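PDB 1TV2: monomethylamine methyltransferase MtmB1 from Methanosarcina barkeri, which catalyses transfer of the methyl group from monomethylamine to the corrinoid cofactor of its partner protein MtmC, a step of methanogenesis from methylamine. Local coordinates for residues Met257-Pro262 against Trp293-Pro298; Leu178-Glu183 against Glu205-Ala210. All coordinates share one frame; numbering follows the deposited sequence.

Contact 1 (Met257-Pro262 against Trp293-Pro298). With BG5 (5-hydroxyamino-3-methyl-pyrrolidine-2-carboxylic acid), chain B.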
loop_
_atom_site.group_PDB
_atom_site.type_symbol
_atom_site.label_atom_id
_atom_site.label_comp_id
_atom_site.label_asym_id
_atom_site.label_seq_id
_atom_site.Cartn_x
_atom_site.Cartn_y
_atom_site.Cartn_z
ATOM N N MET A 257 -7.779 -6.449 -22.537
ATOM C CA MET A 257 -7.515 -6.333 -23.960
ATOM C C MET A 257 -8.042 -7.584 -24.644
ATOM O O MET A 257 -7.487 -8.672 -24.479
ATOM C CB MET A 257 -6.024 -6.212 -24.267
ATOM C CG MET A 257 -5.760 -6.116 -25.773
ATOM S SD MET A 257 -4.110 -6.623 -26.284
ATOM C CE MET A 257 -4.295 -8.405 -26.218
ATOM N N ASP A 258 -9.127 -7.426 -25.394
ATOM C CA ASP A 258 -9.715 -8.536 -26.129
ATOM C C ASP A 258 -9.038 -8.522 -27.494
ATOM O O ASP A 258 -8.894 -7.461 -28.096
ATOM C CB ASP A 258 -11.223 -8.315 -26.286
ATOM C CG ASP A 258 -11.850 -9.247 -27.307
ATOM O OD1 ASP A 258 -12.474 -10.254 -26.907
ATOM O OD2 ASP A 258 -11.709 -8.966 -28.516
ATOM N N GLU A 259 -8.609 -9.683 -27.979
ATOM C CA GLU A 259 -7.954 -9.745 -29.283
ATOM C C GLU A 259 -8.659 -10.714 -30.231
ATOM O O GLU A 259 -9.358 -11.632 -29.801
ATOM C CB GLU A 259 -6.499 -10.204 -29.152
ATOM C CG GLU A 259 -6.352 -11.714 -29.284
ATOM C CD GLU A 259 -4.997 -12.144 -29.803
ATOM O OE1 GLU A 259 -4.502 -11.532 -30.771
ATOM O OE2 GLU A 259 -4.431 -13.108 -29.249
ATOM N N GLN A 260 -8.451 -10.502 -31.526
ATOM C CA GLN A 260 -9.015 -11.370 -32.550
ATOM C C GLN A 260 -8.245 -11.111 -33.836
ATOM O O GLN A 260 -7.999 -9.961 -34.202
ATOM C CB GLN A 260 -10.509 -11.090 -32.751
ATOM C CG GLN A 260 -11.288 -12.293 -33.289
ATOM C CD GLN A 260 -11.260 -12.407 -34.804
ATOM O OE1 GLN A 260 -11.260 -13.511 -35.356
ATOM N NE2 GLN A 260 -11.258 -11.267 -35.485
ATOM N N MET A 261 -7.843 -12.190 -34.500
ATOM C CA MET A 261 -7.098 -12.087 -35.742
ATOM C C MET A 261 -7.910 -12.677 -36.888
ATOM O O MET A 261 -7.793 -13.864 -37.200
ATOM C CB MET A 261 -5.764 -12.826 -35.628
ATOM C CG MET A 261 -4.795 -12.218 -34.628
ATOM S SD MET A 261 -3.179 -13.015 -34.702
ATOM C CE MET A 261 -2.394 -12.072 -36.016
ATOM N N PRO A 262 -8.758 -11.850 -37.523
ATOM C CA PRO A 262 -9.584 -12.320 -38.639
ATOM C C PRO A 262 -8.693 -12.782 -39.791
ATOM O O PRO A 262 -7.734 -12.106 -40.159
ATOM C CB PRO A 262 -10.432 -11.093 -38.979
ATOM C CG PRO A 262 -9.553 -9.942 -38.572
ATOM C CD PRO A 262 -8.969 -10.413 -37.269
ATOM N N TRP A 293 -10.136 -2.286 -24.410
ATOM C CA TRP A 293 -9.722 -2.022 -25.786
ATOM C C TRP A 293 -9.599 -3.336 -26.558
ATOM O O TRP A 293 -9.468 -4.407 -25.960
ATOM C CB TRP A 293 -8.405 -1.221 -25.865
ATOM C CG TRP A 293 -7.147 -1.872 -25.328
ATOM C CD1 TRP A 293 -6.787 -2.007 -24.017
ATOM C CD2 TRP A 293 -6.032 -2.357 -26.099
ATOM N NE1 TRP A 293 -5.516 -2.530 -23.922
ATOM C CE2 TRP A 293 -5.031 -2.758 -25.184
ATOM C CE3 TRP A 293 -5.784 -2.489 -27.473
ATOM C CZ2 TRP A 293 -3.795 -3.279 -25.600
ATOM C CZ3 TRP A 293 -4.552 -3.008 -27.890
ATOM C CH2 TRP A 293 -3.574 -3.397 -26.951
ATOM N N HIS A 294 -9.662 -3.252 -27.886
ATOM C CA HIS A 294 -9.589 -4.441 -28.735
ATOM C C HIS A 294 -8.376 -4.454 -29.656
ATOM O O HIS A 294 -8.110 -3.483 -30.365
ATOM C CB HIS A 294 -10.864 -4.561 -29.585
ATOM C CG HIS A 294 -10.836 -5.701 -30.559
ATOM N ND1 HIS A 294 -11.019 -7.013 -30.177
ATOM C CD2 HIS A 294 -10.618 -5.724 -31.896
ATOM C CE1 HIS A 294 -10.915 -7.796 -31.238
ATOM N NE2 HIS A 294 -10.672 -7.040 -32.292
ATOM N N LEU A 295 -7.652 -5.569 -29.639
ATOM C CA LEU A 295 -6.474 -5.740 -30.474
ATOM C C LEU A 295 -6.855 -6.538 -31.723
ATOM O O LEU A 295 -7.302 -7.682 -31.625
ATOM C CB LEU A 295 -5.383 -6.496 -29.712
ATOM C CG LEU A 295 -4.064 -6.672 -30.469
ATOM C CD1 LEU A 295 -3.357 -5.326 -30.587
ATOM C CD2 LEU A 295 -3.182 -7.667 -29.737
ATOM N N ASP A 296 -6.673 -5.926 -32.888
ATOM C CA ASP A 296 -6.986 -6.557 -34.169
ATOM C C ASP A 296 -5.726 -7.275 -34.664
ATOM O O ASP A 296 -4.704 -7.307 -33.969
ATOM C CB ASP A 296 -7.407 -5.472 -35.172
ATOM C CG ASP A 296 -8.106 -6.030 -36.409
ATOM O OD1 ASP A 296 -8.188 -7.266 -36.575
ATOM O OD2 ASP A 296 -8.577 -5.209 -37.224
ATOM N N GLY A 297 -5.802 -7.847 -35.862
ATOM C CA GLY A 297 -4.660 -8.540 -36.430
ATOM C C GLY A 297 -5.055 -9.359 -37.648
ATOM O O GLY A 297 -4.888 -10.580 -37.654
ATOM N N PRO A 298 -5.593 -8.719 -38.698
ATOM C CA PRO A 298 -5.988 -9.474 -39.894
ATOM C C PRO A 298 -4.762 -10.201 -40.420
ATOM O O PRO A 298 -3.702 -9.596 -40.588
ATOM C CB PRO A 298 -6.471 -8.386 -40.853
ATOM C CG PRO A 298 -6.926 -7.279 -39.922
ATOM C CD PRO A 298 -5.825 -7.278 -38.884
HETATM C C1 BG5 B . -0.200 -8.696 -28.492
HETATM C C2 BG5 B . -0.351 -10.003 -29.258
HETATM C C3 BG5 B . 0.876 -10.888 -29.108
HETATM C C4 BG5 B . 0.508 -11.930 -28.051
HETATM C C5 BG5 B . -1.012 -12.073 -28.082
HETATM C C6 BG5 B . 1.105 -11.462 -30.397
HETATM N N1 BG5 B . -1.545 -10.846 -28.794
HETATM O O1 BG5 B . 0.291 -7.715 -29.059
HETATM N N2 BG5 B . -1.522 -12.084 -26.746
HETATM O O2 BG5 B . -1.897 -10.931 -25.950
HETATM O O HOH W 1 -10.348 -8.065 -34.764
#
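M257-E259 and W293-D296 run side by side as neighbouring parallel strands of the TIM-barrel wall, deep in the chain. D258 N gives its hydrogen to W293 O, L295 N to D258 O at 2.7 Å, and Q260 N to L295 O. On the face of M257, E259 and L295, the flexible M257 chain suits a place beside a broad ring: its CG, anti to the backbone N (chi1 179°), lies over one face of the W293 six-membered ring, 3.5 Å from the centroid, a CH-pi contact, while SD approaches obliquely. Without the indole, as with an alanine here, M257 CG would probably lose the flat surface it lies on, and S227 OG its N-H partner. L295 is apolar and branched; its CD2 comes within 3.4 Å of C1 of the bound BG5. E259 supplies a carboxylate on this face, hydrogen-bonded to S231 and Q333.

On the other face, H294 ND1 gives a bent bond (133°) to D258 OD2 at 2.7 Å. The carboxylate oxygen lies in the ring plane and uses its anti lone pair; Q232 also binds it, which should hold both groups in place. H294 NE2 is 2.7 Å from a water that probably donates to Q260 O. Farther on, a beta carbon at G297 would collide with M261 CG. Helix 271-288 covers the D258-H294 face, and strands 227-231 and 330-333 flank the pair.

Contact 2 (Leu178-Glu183 against Glu205-Ala210). With BG5 (5-hydroxyamino-3-methyl-pyrrolidine-2-carboxylic acid), chain B.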
loop_
_atom_site.group_PDB
_atom_site.type_symbol
_atom_site.label_atom_id
_atom_site.label_comp_id
_atom_site.label_asym_id
_atom_site.label_seq_id
_atom_site.Cartn_x
_atom_site.Cartn_y
_atom_site.Cartn_z
ATOM N N LEU A 178 4.208 -20.950 -12.861
ATOM C CA LEU A 178 5.462 -20.274 -12.543
ATOM C C LEU A 178 5.827 -19.267 -13.631
ATOM O O LEU A 178 6.211 -18.133 -13.334
ATOM C CB LEU A 178 6.596 -21.293 -12.389
ATOM C CG LEU A 178 7.979 -20.699 -12.093
ATOM C CD1 LEU A 178 7.939 -19.909 -10.780
ATOM C CD2 LEU A 178 9.008 -21.819 -12.014
ATOM N N ALA A 179 5.704 -19.688 -14.888
ATOM C CA ALA A 179 6.026 -18.826 -16.022
ATOM C C ALA A 179 5.075 -17.641 -16.134
ATOM O O ALA A 179 5.500 -16.531 -16.452
ATOM C CB ALA A 179 6.006 -19.635 -17.317
ATOM N N ALA A 180 3.789 -17.875 -15.880
ATOM C CA ALA A 180 2.795 -16.808 -15.957
ATOM C C ALA A 180 3.128 -15.670 -14.989
ATOM O O ALA A 180 2.973 -14.497 -15.325
ATOM C CB ALA A 180 1.405 -17.358 -15.653
ATOM N N LYS A 181 3.577 -16.020 -13.787
ATOM C CA LYS A 181 3.933 -15.015 -12.792
ATOM C C LYS A 181 5.309 -14.426 -13.088
ATOM O O LYS A 181 5.491 -13.208 -13.061
ATOM C CB LYS A 181 3.948 -15.624 -11.383
ATOM C CG LYS A 181 2.596 -16.128 -10.863
ATOM C CD LYS A 181 2.722 -16.609 -9.412
ATOM C CE LYS A 181 1.453 -17.299 -8.908
ATOM N NZ LYS A 181 0.269 -16.395 -8.827
ATOM N N THR A 182 6.268 -15.300 -13.378
ATOM C CA THR A 182 7.652 -14.902 -13.645
ATOM C C THR A 182 7.815 -14.002 -14.865
ATOM O O THR A 182 8.579 -13.033 -14.848
ATOM C CB THR A 182 8.543 -16.153 -13.832
ATOM O OG1 THR A 182 8.447 -16.982 -12.666
ATOM C CG2 THR A 182 9.998 -15.757 -14.040
ATOM N N GLU A 183 7.097 -14.338 -15.927
ATOM C CA GLU A 183 7.148 -13.590 -17.172
ATOM C C GLU A 183 7.175 -12.076 -16.966
ATOM O O GLU A 183 8.139 -11.403 -17.337
ATOM C CB GLU A 183 5.942 -13.973 -18.021
ATOM C CG GLU A 183 5.853 -13.299 -19.369
ATOM C CD GLU A 183 4.565 -13.673 -20.072
ATOM O OE1 GLU A 183 3.606 -12.872 -20.042
ATOM O OE2 GLU A 183 4.511 -14.786 -20.633
ATOM N N GLU A 205 1.509 -13.992 -21.655
ATOM C CA GLU A 205 1.700 -14.709 -22.911
ATOM C C GLU A 205 2.132 -16.172 -22.849
ATOM O O GLU A 205 1.642 -16.995 -23.623
ATOM C CB GLU A 205 2.687 -13.938 -23.791
ATOM C CG GLU A 205 2.257 -12.509 -24.110
ATOM C CD GLU A 205 0.845 -12.428 -24.659
ATOM O OE1 GLU A 205 0.429 -13.358 -25.386
ATOM O OE2 GLU A 205 0.151 -11.428 -24.371
ATOM N N THR A 206 3.047 -16.499 -21.945
ATOM C CA THR A 206 3.542 -17.871 -21.836
ATOM C C THR A 206 2.459 -18.883 -21.453
ATOM O O THR A 206 2.496 -20.033 -21.893
ATOM C CB THR A 206 4.711 -17.953 -20.827
ATOM O OG1 THR A 206 5.736 -17.028 -21.218
ATOM C CG2 THR A 206 5.302 -19.358 -20.798
ATOM N N SER A 207 1.502 -18.456 -20.636
ATOM C CA SER A 207 0.409 -19.325 -20.206
ATOM C C SER A 207 -0.625 -19.461 -21.320
ATOM O O SER A 207 -0.891 -18.503 -22.043
ATOM C CB SER A 207 -0.260 -18.750 -18.951
ATOM O OG SER A 207 -0.517 -17.361 -19.108
ATOM N N LEU A 208 -1.206 -20.654 -21.448
ATOM C CA LEU A 208 -2.213 -20.915 -22.475
ATOM C C LEU A 208 -3.538 -21.374 -21.877
ATOM O O LEU A 208 -4.603 -21.133 -22.451
ATOM C CB LEU A 208 -1.706 -21.974 -23.462
ATOM C CG LEU A 208 -0.435 -21.622 -24.245
ATOM C CD1 LEU A 208 -0.082 -22.761 -25.196
ATOM C CD2 LEU A 208 -0.654 -20.325 -25.015
ATOM N N SER A 209 -3.474 -22.037 -20.728
ATOM C CA SER A 209 -4.680 -22.521 -20.067
ATOM C C SER A 209 -5.309 -21.407 -19.235
ATOM O O SER A 209 -4.669 -20.392 -18.954
ATOM C CB SER A 209 -4.351 -23.695 -19.148
ATOM O OG SER A 209 -3.654 -23.252 -17.996
ATOM N N ALA A 210 -6.559 -21.610 -18.836
ATOM C CA ALA A 210 -7.268 -20.631 -18.025
ATOM C C ALA A 210 -6.581 -20.465 -16.668
ATOM O O ALA A 210 -6.373 -19.341 -16.206
ATOM C CB ALA A 210 -8.715 -21.064 -17.827
HETATM C C1 BG5 B . -0.200 -8.696 -28.492
HETATM C C2 BG5 B . -0.351 -10.003 -29.258
HETATM C C3 BG5 B . 0.876 -10.888 -29.108
HETATM C C4 BG5 B . 0.508 -11.930 -28.051
HETATM C C5 BG5 B . -1.012 -12.073 -28.082
HETATM C C6 BG5 B . 1.105 -11.462 -30.397
HETATM N N1 BG5 B . -1.545 -10.846 -28.794
HETATM O O1 BG5 B . 0.291 -7.715 -29.059
HETATM N N2 BG5 B . -1.522 -12.084 -26.746
HETATM O O2 BG5 B . -1.897 -10.931 -25.950
#
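The flat group of this contact is the E183 carboxylate, met along its rim by E205 N and by T206. E205 N donates to E183 OE1 at 2.9 Å in a nearly straight bond (171°), and T206 N to E183 OE2 at 2.6 Å, both on the syn lone pairs, so that two successive backbone N-H groups are gripped by one flat acid. The T206 hydroxyl OG1 adds a third bond, to the anti lone pair of E183 OE2 at 2.6 Å. A glutamate suits the position because its chain, extended with CG anti to the backbone N (chi1 -179°), spans from the helix to the loop; N158 also donates to OE1, and the bonds on both oxygens probably fix the rotation of the group. Threonine fits opposite by offering a hydroxyl to the acid and, with CG2, a methyl lying 3.6 Å from A179 CB. Small residues allow the close approach: A180 CB meets S207 CB at 3.9 Å.

Holding this backbone probably helps to place E205, whose own carboxylate points away from the helix to BG5: BG5 N2 donates to E205 OE1 at 2.7 Å, and E205 OE2 is 2.6 Å from BG5 O2. On the helix, L178 and T182 pack on M193 of a neighbouring subunit. The contact thus joins helix 174-193 to the loop between strand 201-203 and helix 210-214, with strand 155-161 alongside.

From the N terminus, contact 2 comes first: helix 174-193 leads into strand 201-203, and the loop beyond that strand folds back on the helix, closing a loop with 21 residues between its segments. Contact 1 opens only afterwards. There strand 255-259, helix 271-288 and strand 293-300 form a beta-alpha-beta crossover, whose two strands the contact joins. The two closures are in series, neither nesting nor crossing. The centres of contacts 1 and 2 lie about 20 Å apart. Their nearest atoms are about 6 Å apart, without touching. BG5 meets both; it lies beside K202 NZ and probably represents the ring of the pyrrolysine for which this protein is known, whose lysine nitrogen is joined to the ring by an amide.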